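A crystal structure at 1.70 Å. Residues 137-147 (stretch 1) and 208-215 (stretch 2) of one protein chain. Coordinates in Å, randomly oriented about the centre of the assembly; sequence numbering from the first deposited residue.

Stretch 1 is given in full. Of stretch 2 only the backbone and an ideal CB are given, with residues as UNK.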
# COMPACT_ATOMS: atom_id res chain seq x y z
N GLY A 137 12.63 -7.56 -4.13
CA GLY A 137 11.99 -7.31 -5.40
C GLY A 137 10.55 -7.79 -5.47
O GLY A 137 9.68 -7.12 -6.07
N ASP A 138 10.30 -8.98 -4.91
CA ASP A 138 8.96 -9.54 -4.90
C ASP A 138 7.97 -8.62 -4.13
O ASP A 138 6.78 -8.51 -4.51
CB ASP A 138 8.91 -10.92 -4.27
CG ASP A 138 9.45 -12.04 -5.20
OD1 ASP A 138 9.73 -11.82 -6.41
OD2 ASP A 138 9.54 -13.14 -4.64
N PHE A 139 8.45 -8.03 -3.03
CA PHE A 139 7.69 -7.10 -2.20
C PHE A 139 7.25 -5.89 -3.05
O PHE A 139 6.04 -5.63 -3.20
CB PHE A 139 8.47 -6.70 -0.95
CG PHE A 139 7.93 -5.42 -0.27
CD1 PHE A 139 6.91 -5.49 0.67
CD2 PHE A 139 8.41 -4.19 -0.62
CE1 PHE A 139 6.42 -4.34 1.26
CE2 PHE A 139 7.95 -3.02 -0.01
CZ PHE A 139 6.94 -3.13 0.94
N PHE A 140 8.18 -5.24 -3.72
CA PHE A 140 7.88 -4.09 -4.58
C PHE A 140 6.91 -4.45 -5.66
O PHE A 140 5.89 -3.79 -5.78
CB PHE A 140 9.14 -3.47 -5.10
CG PHE A 140 9.84 -2.67 -4.05
CD1 PHE A 140 9.36 -1.40 -3.71
CD2 PHE A 140 10.89 -3.18 -3.32
CE1 PHE A 140 9.90 -0.66 -2.71
CE2 PHE A 140 11.45 -2.43 -2.31
CZ PHE A 140 10.95 -1.15 -2.01
N GLN A 141 7.13 -5.59 -6.31
CA GLN A 141 6.14 -6.15 -7.25
C GLN A 141 4.74 -6.37 -6.64
O GLN A 141 3.76 -5.97 -7.25
CB GLN A 141 6.64 -7.45 -7.94
CG GLN A 141 5.74 -7.85 -9.13
CD GLN A 141 5.71 -6.84 -10.25
OE1 GLN A 141 6.73 -6.60 -10.91
NE2 GLN A 141 4.52 -6.34 -10.58
N GLN A 142 4.66 -6.94 -5.46
CA GLN A 142 3.38 -7.25 -4.78
C GLN A 142 2.61 -5.94 -4.47
O GLN A 142 1.44 -5.83 -4.71
CB GLN A 142 3.68 -8.00 -3.48
CG GLN A 142 2.46 -8.48 -2.71
CD GLN A 142 1.54 -9.37 -3.48
OE1 GLN A 142 1.98 -10.30 -4.15
NE2 GLN A 142 0.25 -9.12 -3.38
N VAL A 143 3.32 -4.94 -3.91
CA VAL A 143 2.69 -3.61 -3.61
C VAL A 143 2.04 -3.05 -4.87
O VAL A 143 0.84 -2.66 -4.92
CB VAL A 143 3.71 -2.61 -3.01
CG1 VAL A 143 3.00 -1.25 -2.73
CG2 VAL A 143 4.34 -3.19 -1.77
N VAL A 144 2.81 -3.08 -5.94
CA VAL A 144 2.36 -2.60 -7.25
C VAL A 144 1.15 -3.39 -7.73
O VAL A 144 0.14 -2.81 -8.18
CB VAL A 144 3.50 -2.62 -8.32
CG1 VAL A 144 2.93 -2.52 -9.79
CG2 VAL A 144 4.50 -1.43 -8.08
N ASP A 145 1.23 -4.72 -7.61
CA ASP A 145 0.13 -5.57 -8.06
C ASP A 145 -1.19 -5.22 -7.33
O ASP A 145 -2.24 -5.13 -7.95
CB ASP A 145 0.44 -7.06 -7.86
CG ASP A 145 1.51 -7.59 -8.82
OD1 ASP A 145 1.80 -6.94 -9.83
OD2 ASP A 145 1.98 -8.69 -8.55
N LEU A 146 -1.10 -5.04 -6.03
CA LEU A 146 -2.29 -4.71 -5.21
C LEU A 146 -2.79 -3.28 -5.49
O LEU A 146 -3.98 -3.05 -5.71
CB LEU A 146 -1.94 -4.87 -3.76
CG LEU A 146 -3.10 -4.90 -2.79
CD1 LEU A 146 -4.06 -6.07 -3.07
CD2 LEU A 146 -2.50 -5.00 -1.39
N PHE A 147 -1.86 -2.34 -5.53
CA PHE A 147 -2.20 -0.96 -5.92
C PHE A 147 -2.98 -0.89 -7.22
O PHE A 147 -3.98 -0.14 -7.33
CB PHE A 147 -0.93 -0.15 -6.04
CG PHE A 147 -1.12 1.25 -6.57
CD1 PHE A 147 -1.64 2.24 -5.77
CD2 PHE A 147 -0.71 1.57 -7.81
CE1 PHE A 147 -1.78 3.53 -6.24
CE2 PHE A 147 -0.83 2.86 -8.33
CZ PHE A 147 -1.39 3.87 -7.51
N UNK A 208 0.49 -16.53 1.66
CA UNK A 208 1.64 -15.65 1.76
C UNK A 208 1.25 -14.24 1.34
O UNK A 208 0.37 -14.06 0.53
CB UNK A 208 2.80 -16.17 0.90
N UNK A 209 1.94 -13.25 1.92
CA UNK A 209 1.80 -11.86 1.46
C UNK A 209 2.25 -11.72 0.03
O UNK A 209 1.78 -10.81 -0.63
CB UNK A 209 2.60 -10.91 2.35
N UNK A 210 3.16 -12.61 -0.44
CA UNK A 210 3.49 -12.66 -1.87
C UNK A 210 2.69 -13.74 -2.57
O UNK A 210 2.96 -14.91 -2.41
CB UNK A 210 4.99 -12.91 -2.07
N UNK A 211 1.71 -13.34 -3.34
CA UNK A 211 0.89 -14.27 -4.10
C UNK A 211 -0.33 -14.84 -3.40
O UNK A 211 -1.11 -15.55 -4.03
CB UNK A 211 1.77 -15.44 -4.55
N UNK A 212 -0.51 -14.54 -2.11
CA UNK A 212 -1.71 -14.96 -1.42
C UNK A 212 -2.93 -14.18 -1.83
O UNK A 212 -2.89 -13.28 -2.68
CB UNK A 212 -1.51 -14.84 0.09
N UNK A 213 -4.05 -14.55 -1.23
CA UNK A 213 -5.33 -13.95 -1.56
C UNK A 213 -5.61 -12.81 -0.57
O UNK A 213 -5.62 -13.01 0.66
CB UNK A 213 -6.45 -15.00 -1.53
N UNK A 214 -5.77 -11.61 -1.11
CA UNK A 214 -5.96 -10.42 -0.28
C UNK A 214 -7.45 -10.15 -0.21
O UNK A 214 -8.10 -9.81 -1.22
CB UNK A 214 -5.20 -9.21 -0.83
N UNK A 215 -8.00 -10.29 0.99
CA UNK A 215 -9.44 -10.18 1.24
C UNK A 215 -9.72 -8.86 1.96
O UNK A 215 -9.19 -8.64 3.06
CB UNK A 215 -9.95 -11.37 2.06

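Stretch 1 is a helix, and Asp 138, Gln 142 and Leu 146, one turn apart, point their CA-to-CB bonds toward stretch 2. At position 208 the ideal CB has nothing of the helix within reach, so the contact sets no preference; a small or polar residue is as plausible as any. It is Ser 208, whose OG accepts a hydrogen bond of 3.1 Å from the backbone N of position 210 and so helps to shape the turn.

Position 209 directs its CB sideways, again beyond reach of stretch 1, and many residues would do. Ala 209 is found there, and its contribution is backbone: its O lies 3.2 Å from Gln 142 CG.

Position 210 is more telling. The bond points sideways, yet the ideal CB is 4.5 Å from Gln 142 OE1 and 4.9 Å from Asp 138 CB. A side chain long enough to bend back could lie along the helix between these residues; leucine, isoleucine or methionine would suit the aliphatic surface, and a longer polar chain is not excluded. Ile 210, with chi1 and chi2 both m, brings its CD1 to 3.9 Å from Asp 138 CB and 3.9 Å from Gln 142 CB, packing on the carbon portions of two polar residues.

At position 211, phi/psi of 89/-5 would jam a CB against the preceding carbonyl O, which calls for glycine whatever the helix offers. Gly 211 keeps its N available, and this donates a hydrogen bond to Gln 142 OE1 (3.2 Å, 151°).

Position 212 has ordinary backbone angles, but an ideal CB would come within 2.1 Å of the O of position 208, so glycine is again expected. Gly 212 closes the turn with a weak bond from its N to Ser 208 O (2.8 Å); a water bridges its O (2.7 Å) to Gln 142 NE2 (3.1 Å).

The strand starts at position 213, whose CB is out of reach of stretch 1; beta-branched residues suit such extended angles, and Thr 213 is one.

Position 214 points toward the helix, its ideal CB 4.0 Å from Leu 146 CD1. The leucine favours an apolar group, while the nearby amide of Gln 142 tolerates polarity; a large aliphatic or aromatic residue fits. Tyr 214 meets both, with CD2 3.8 Å from Leu 146 CD2 and CE1 3.3 Å from Gln 142 NE2, both approaching the ring obliquely. Its OH donates to Ala 209 O (2.7 Å), tying strand to turn.

Position 215 is out of reach of stretch 1, which sets no preference; its extended backbone angles suit beta-branched residues among others, and the residue is Val 215.

Stretch 2 208-215: SAIGGTYV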
# COMPACT_ATOMS: atom_id res chain seq x y z
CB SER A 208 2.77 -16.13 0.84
OG SER A 208 3.91 -15.31 0.93
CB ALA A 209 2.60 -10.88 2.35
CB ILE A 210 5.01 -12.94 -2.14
CG1 ILE A 210 5.90 -12.02 -1.28
CG2 ILE A 210 5.29 -12.87 -3.65
CD1 ILE A 210 6.00 -10.58 -1.72
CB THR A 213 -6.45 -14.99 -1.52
OG1 THR A 213 -6.19 -15.99 -2.51
CG2 THR A 213 -7.78 -14.34 -1.80
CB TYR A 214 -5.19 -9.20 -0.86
CG TYR A 214 -3.75 -9.16 -0.46
CD1 TYR A 214 -2.81 -10.06 -1.02
CD2 TYR A 214 -3.28 -8.21 0.42
CE1 TYR A 214 -1.48 -10.00 -0.67
CE2 TYR A 214 -1.94 -8.16 0.80
CZ TYR A 214 -1.05 -9.05 0.23
OH TYR A 214 0.27 -8.98 0.58
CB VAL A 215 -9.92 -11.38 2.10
CG1 VAL A 215 -11.36 -11.22 2.59
CG2 VAL A 215 -9.76 -12.67 1.30
O HOH W 1 -1.25 -11.75 -4.21
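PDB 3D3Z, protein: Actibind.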